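Local coordinates for protein pyruvate-formate lyase-activating enzyme (Bacteroides vulgatus ATCC 8482, PDB 3CAN) that belongs to the radical SAM enzymes, whose core is a barrel-like arrangement of parallel strands and helices, at residues Ile60-Met65 against Tyr95-Pro100; Pro126-Leu131 against Lys177-Gly182. All coordinates share one frame; numbering follows the deposited sequence. Where two conformers were deposited one is given.

Interaction 1 of 2, residues Ile60-Met65 against Tyr95-Pro100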
loop_
_atom_site.group_PDB
_atom_site.type_symbol
_atom_site.label_atom_id
_atom_site.label_comp_id
_atom_site.label_asym_id
_atom_site.label_seq_id
_atom_site.Cartn_x
_atom_site.Cartn_y
_atom_site.Cartn_z
ATOM N N ILE A 60 2.686 -10.452 -4.902
ATOM C CA ILE A 60 2.241 -11.701 -4.284
ATOM C C ILE A 60 2.581 -11.698 -2.805
ATOM O O ILE A 60 3.710 -11.368 -2.434
ATOM C CB ILE A 60 2.876 -12.946 -4.965
ATOM C CG1 ILE A 60 2.540 -12.970 -6.456
ATOM C CG2 ILE A 60 2.372 -14.227 -4.310
ATOM C CD1 ILE A 60 3.340 -13.988 -7.294
ATOM N N ASP A 61 1.612 -12.087 -1.973
ATOM C CA ASP A 61 1.814 -12.228 -0.533
ATOM C C ASP A 61 2.390 -13.614 -0.252
ATOM O O ASP A 61 1.912 -14.608 -0.797
ATOM C CB ASP A 61 0.490 -12.117 0.230
ATOM C CG ASP A 61 -0.077 -10.725 0.233
ATOM O OD1 ASP A 61 0.583 -9.790 -0.246
ATOM O OD2 ASP A 61 -1.216 -10.574 0.720
ATOM N N LEU A 62 3.398 -13.669 0.610
ATOM C CA LEU A 62 3.935 -14.941 1.088
ATOM C C LEU A 62 3.845 -14.968 2.614
ATOM O O LEU A 62 4.812 -14.700 3.317
ATOM C CB LEU A 62 5.369 -15.103 0.610
ATOM C CG LEU A 62 6.061 -16.429 0.891
ATOM C CD1 LEU A 62 5.236 -17.575 0.292
ATOM C CD2 LEU A 62 7.479 -16.404 0.334
ATOM N N LYS A 63 2.652 -15.274 3.112
ATOM C CA LYS A 63 2.365 -15.182 4.547
ATOM C C LYS A 63 3.087 -16.247 5.362
ATOM O O LYS A 63 3.535 -15.981 6.484
ATOM C CB LYS A 63 0.855 -15.223 4.811
ATOM C CG LYS A 63 0.214 -13.838 4.823
ATOM C CD LYS A 63 -1.275 -13.883 5.163
ATOM C CE LYS A 63 -2.142 -13.684 3.918
ATOM N NZ LYS A 63 -3.570 -14.078 4.111
ATOM N N SER A 64 3.225 -17.444 4.800
ATOM C CA SER A 64 3.929 -18.519 5.501
ATOM C C SER A 64 4.326 -19.621 4.556
ATOM O O SER A 64 3.577 -19.952 3.638
ATOM C CB SER A 64 3.065 -19.149 6.604
ATOM O OG SER A 64 3.837 -20.097 7.332
HETATM N N MSE A 65 5.482 -20.219 4.824
HETATM C CA MSE A 65 5.885 -21.445 4.144
HETATM C C MSE A 65 5.204 -22.675 4.757
HETATM O O MSE A 65 5.207 -23.749 4.161
HETATM C CB MSE A 65 7.390 -21.615 4.208
HETATM C CG MSE A 65 8.165 -20.580 3.441
HETATM SE SE MSE A 65 7.743 -20.469 1.526
HETATM C CE MSE A 65 8.394 -22.227 0.954
ATOM N N TYR A 95 8.125 -8.910 -10.155
ATOM C CA TYR A 95 7.192 -9.115 -9.061
ATOM C C TYR A 95 7.766 -8.637 -7.741
ATOM O O TYR A 95 8.999 -8.619 -7.543
ATOM C CB TYR A 95 6.763 -10.591 -8.974
ATOM C CG TYR A 95 7.861 -11.582 -8.596
ATOM C CD1 TYR A 95 7.906 -12.146 -7.329
ATOM C CD2 TYR A 95 8.828 -11.965 -9.516
ATOM C CE1 TYR A 95 8.895 -13.054 -6.975
ATOM C CE2 TYR A 95 9.826 -12.882 -9.171
ATOM C CZ TYR A 95 9.851 -13.414 -7.907
ATOM O OH TYR A 95 10.836 -14.318 -7.570
ATOM N N TYR A 96 6.865 -8.259 -6.840
ATOM C CA TYR A 96 7.186 -7.959 -5.453
ATOM C C TYR A 96 6.589 -9.064 -4.586
ATOM O O TYR A 96 5.494 -9.573 -4.871
ATOM C CB TYR A 96 6.530 -6.654 -4.970
ATOM C CG TYR A 96 7.042 -5.333 -5.492
ATOM C CD1 TYR A 96 7.972 -5.238 -6.513
ATOM C CD2 TYR A 96 6.525 -4.149 -4.970
ATOM C CE1 TYR A 96 8.402 -3.983 -6.982
ATOM C CE2 TYR A 96 6.946 -2.911 -5.421
ATOM C CZ TYR A 96 7.886 -2.836 -6.423
ATOM O OH TYR A 96 8.278 -1.594 -6.861
ATOM N N ILE A 97 7.292 -9.390 -3.507
ATOM C CA ILE A 97 6.775 -10.279 -2.479
ATOM C C ILE A 97 6.497 -9.458 -1.218
ATOM O O ILE A 97 7.344 -8.689 -0.774
ATOM C CB ILE A 97 7.776 -11.402 -2.152
ATOM C CG1 ILE A 97 7.946 -12.323 -3.365
ATOM C CG2 ILE A 97 7.299 -12.198 -0.922
ATOM C CD1 ILE A 97 6.729 -13.215 -3.678
ATOM N N ARG A 98 5.307 -9.622 -0.651
ATOM C CA ARG A 98 4.947 -8.991 0.601
ATOM C C ARG A 98 4.778 -10.032 1.695
ATOM O O ARG A 98 4.119 -11.050 1.492
ATOM C CB ARG A 98 3.670 -8.176 0.435
ATOM C CG ARG A 98 3.828 -7.067 -0.589
ATOM C CD ARG A 98 3.292 -7.494 -1.932
ATOM N NE ARG A 98 1.828 -7.421 -1.917
ATOM C CZ ARG A 98 1.132 -6.290 -2.049
ATOM N NH1 ARG A 98 1.757 -5.123 -2.230
ATOM N NH2 ARG A 98 -0.201 -6.327 -2.020
ATOM N N ILE A 99 5.390 -9.774 2.848
ATOM C CA ILE A 99 5.275 -10.651 4.002
ATOM C C ILE A 99 4.762 -9.821 5.175
ATOM O O ILE A 99 5.517 -9.061 5.774
ATOM C CB ILE A 99 6.605 -11.324 4.351
ATOM C CG1 ILE A 99 7.128 -12.113 3.149
ATOM C CG2 ILE A 99 6.430 -12.251 5.604
ATOM C CD1 ILE A 99 8.514 -12.737 3.390
ATOM N N PRO A 100 3.460 -9.922 5.468
ATOM C CA PRO A 100 2.955 -9.307 6.687
ATOM C C PRO A 100 3.607 -10.060 7.828
ATOM O O PRO A 100 3.484 -11.278 7.891
ATOM C CB PRO A 100 1.438 -9.540 6.600
ATOM C CG PRO A 100 1.170 -9.850 5.144
ATOM C CD PRO A 100 2.390 -10.602 4.717
#

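Interaction 2 of 2, residues Pro126-Leu131 against Lys177-Gly182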
loop_
_atom_site.group_PDB
_atom_site.type_symbol
_atom_site.label_atom_id
_atom_site.label_comp_id
_atom_site.label_asym_id
_atom_site.label_seq_id
_atom_site.Cartn_x
_atom_site.Cartn_y
_atom_site.Cartn_z
ATOM N N PRO A 126 12.485 -11.641 -6.661
ATOM C CA PRO A 126 11.597 -10.475 -6.566
ATOM C C PRO A 126 12.373 -9.174 -6.685
ATOM O O PRO A 126 13.557 -9.096 -6.292
ATOM C CB PRO A 126 10.960 -10.604 -5.166
ATOM C CG PRO A 126 11.838 -11.536 -4.410
ATOM C CD PRO A 126 12.506 -12.428 -5.416
ATOM N N GLU A 127 11.714 -8.152 -7.228
ATOM C CA GLU A 127 12.290 -6.809 -7.260
ATOM C C GLU A 127 12.637 -6.344 -5.853
ATOM O O GLU A 127 13.669 -5.705 -5.609
ATOM C CB GLU A 127 11.296 -5.817 -7.854
ATOM C CG GLU A 127 10.918 -6.092 -9.295
ATOM C CD GLU A 127 12.101 -6.086 -10.224
ATOM O OE1 GLU A 127 12.596 -4.979 -10.536
ATOM O OE2 GLU A 127 12.537 -7.173 -10.655
ATOM N N ILE A 128 11.735 -6.642 -4.937
ATOM C CA ILE A 128 11.883 -6.321 -3.531
ATOM C C ILE A 128 10.973 -7.247 -2.734
ATOM O O ILE A 128 9.954 -7.740 -3.244
ATOM C CB ILE A 128 11.509 -4.838 -3.227
ATOM C CG1 ILE A 128 11.949 -4.414 -1.821
ATOM C CG2 ILE A 128 9.992 -4.601 -3.366
ATOM C CD1 ILE A 128 13.405 -4.418 -1.611
ATOM N N ILE A 129 11.381 -7.515 -1.502
ATOM C CA ILE A 129 10.545 -8.190 -0.524
ATOM C C ILE A 129 10.183 -7.161 0.550
ATOM O O ILE A 129 11.066 -6.644 1.236
ATOM C CB ILE A 129 11.256 -9.393 0.106
ATOM C CG1 ILE A 129 11.671 -10.417 -0.958
ATOM C CG2 ILE A 129 10.350 -10.071 1.142
ATOM C CD1 ILE A 129 12.681 -11.460 -0.450
ATOM N N ASN A 130 8.894 -6.863 0.675
ATOM C CA ASN A 130 8.394 -5.916 1.670
ATOM C C ASN A 130 7.937 -6.638 2.924
ATOM O O ASN A 130 6.957 -7.393 2.886
ATOM C CB ASN A 130 7.217 -5.119 1.113
ATOM C CG ASN A 130 7.579 -4.356 -0.127
ATOM O OD1 ASN A 130 8.320 -3.374 -0.062
ATOM N ND2 ASN A 130 7.081 -4.817 -1.275
ATOM N N LEU A 131 8.661 -6.432 4.017
ATOM C CA LEU A 131 8.251 -6.933 5.329
ATOM C C LEU A 131 7.352 -5.871 5.963
ATOM O O LEU A 131 7.769 -4.732 6.160
ATOM C CB LEU A 131 9.464 -7.233 6.221
ATOM C CG LEU A 131 10.507 -8.210 5.667
ATOM C CD1 LEU A 131 11.594 -8.486 6.715
ATOM C CD2 LEU A 131 9.841 -9.501 5.201
ATOM N N LYS A 177 16.682 -8.860 -2.040
ATOM C CA LYS A 177 16.475 -7.451 -1.711
ATOM C C LYS A 177 15.235 -7.332 -0.842
ATOM O O LYS A 177 14.139 -7.719 -1.253
ATOM C CB LYS A 177 16.271 -6.629 -2.982
ATOM C CG LYS A 177 17.413 -6.690 -3.979
ATOM C CD LYS A 177 17.068 -5.916 -5.240
ATOM C CE LYS A 177 18.205 -5.970 -6.246
ATOM N NZ LYS A 177 17.792 -5.482 -7.596
ATOM N N ALA A 178 15.411 -6.788 0.355
ATOM C CA ALA A 178 14.338 -6.702 1.336
ATOM C C ALA A 178 14.326 -5.363 2.046
ATOM O O ALA A 178 15.378 -4.709 2.207
ATOM C CB ALA A 178 14.473 -7.815 2.346
ATOM N N THR A 179 13.136 -4.972 2.480
ATOM C CA THR A 179 12.942 -3.718 3.193
ATOM C C THR A 179 11.777 -3.857 4.151
ATOM O O THR A 179 10.951 -4.755 4.004
ATOM C CB THR A 179 12.676 -2.548 2.213
ATOM O OG1 THR A 179 12.814 -1.300 2.903
ATOM C CG2 THR A 179 11.267 -2.644 1.578
ATOM N N ILE A 180 11.724 -2.961 5.136
ATOM C CA ILE A 180 10.584 -2.851 6.036
ATOM C C ILE A 180 9.626 -1.810 5.471
ATOM O O ILE A 180 10.038 -0.706 5.104
ATOM C CB ILE A 180 11.019 -2.417 7.463
ATOM C CG1 ILE A 180 11.990 -3.425 8.073
ATOM C CG2 ILE A 180 9.811 -2.251 8.368
ATOM C CD1 ILE A 180 11.396 -4.779 8.303
ATOM N N GLY A 181 8.349 -2.159 5.395
ATOM C CA GLY A 181 7.344 -1.251 4.872
ATOM C C GLY A 181 7.160 -1.422 3.384
ATOM O O GLY A 181 7.921 -2.139 2.731
ATOM N N GLY A 182 6.140 -0.749 2.857
ATOM C CA GLY A 182 5.753 -0.885 1.461
ATOM C C GLY A 182 6.673 -0.103 0.551
ATOM O O GLY A 182 6.415 -0.010 -0.656
HETATM O O HOH W 1 15.502 -9.931 -4.432
HETATM O O HOH W 2 15.936 -8.055 -7.649
#

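Interaction 1 of 2, residues Ile60-Met65 against Tyr95-Pro100
Asp61 and Arg98 face each other as a bridged pair of parallel strands, and their charged ends meet on the same face of the sheet. Arg98 folds back rather than reaching out: its chain bends at chi2 (97°) and chi3, and NE gives its hydrogen to Asp61 OD1 at 3.2 Å. In this salt bridge NE approaches OD1 almost in line with its C-O bond, though the hydrogen bond itself is bent, 144° at the hydrogen. Carboxylate and guanidinium planes are inclined by 23°, and OD1 sits near the guanidinium edge, tilted somewhat out of its plane. Opposite charges suit this partly exposed face.

The other face is hydrocarbon. Ile97 turns CD1 toward Ile60 CB, 4.1 Å away, while its second branch, CG2, meets Leu62 CB at 3.8 Å, a branched residue thus serving two partners. In the conformer described, Lys63 CG lies 3.9 Å from Pro100 CD. Backbone bonds join the strands, Ile60 N to Tyr96 O (2.9 Å), Arg98 N to Ile60 O and Leu62 N to Arg98 O.

Helix 79-90 covers the apolar face through Leu82 and Ile85, and strand 128-133 pairs with the far edge of strand 95-101.

Interaction 2 of 2, residues Pro126-Leu131 against Lys177-Gly182
Ile129 to Leu131 run parallel to Ala178 to Ile180, the strand axes 4.7 Å apart and inclined by 27°, joined by alternating backbone bonds from Ile129 N to Lys177 O, Thr179 N to Ile129 O, Leu131 N to Thr179 O and Gly181 N to Leu131 O. Ile128 swings CG1 anti to its backbone N (chi1 -168°), and from there CG1 touches Thr179 CG2 at 3.9 Å while CD1 lies against Lys177 O at 3.4 Å. A beta-branched residue in each strand suits this extended backbone. On this face the side chains of Asn130 and Thr179 run abreast, both heading in one direction.

Leu131 and Ile180 occupy the reverse face and pass at a slant, Ile180 CD1 lying 3.8 Å from Leu131 CB. Ile129 and the small Ala178 share that face, their CB atoms 4.2 Å apart. Helix 161-173 packs over it through Cys167, Ile168 and Gln164; after a partly unmodelled link from strand 128-133, it returns the chain to strand 178-180, consistent with a beta-alpha-beta crossover, the element repeated in TIM-barrel-like radical SAM cores.

Lys177, exposed at the strand entrance, keeps its chain extended and passes CD 3.4 Å from Glu127 O. Two waters receive hydrogens from it and give hydrogens to Pro126 O, one bound to Lys177 N at 2.9 Å, the other held only weakly by NZ. Glu127 forms its salt bridge with Arg124. After Ile180, Gly181 adopts a positive phi of 91°, where a side chain would jam against the preceding carbonyl. His135 of the second subunit packs on Thr179 and Ile180.

Overall arrangement
Interactions 1 and 2 lie in one parallel sheet, their centres about 9 Å apart, and both segments of interaction 1 come earlier in the chain than either segment of interaction 2. Strands 95-101 and 128-133 are neighbours, so the two contacts meet directly: probable backbone hydrogen bonds run from Glu127 N to Tyr95 O and from Asn130 N to Ile97 O, and Tyr96 packs on Glu127. Strands 57-61, 95-101, 128-133 and 178-180 thus stand side by side in chain order. Interaction 1 lies near the centre of the chain, whereas interaction 2 brings in strand 178-180, outermost within this chain, where the second subunit approaches.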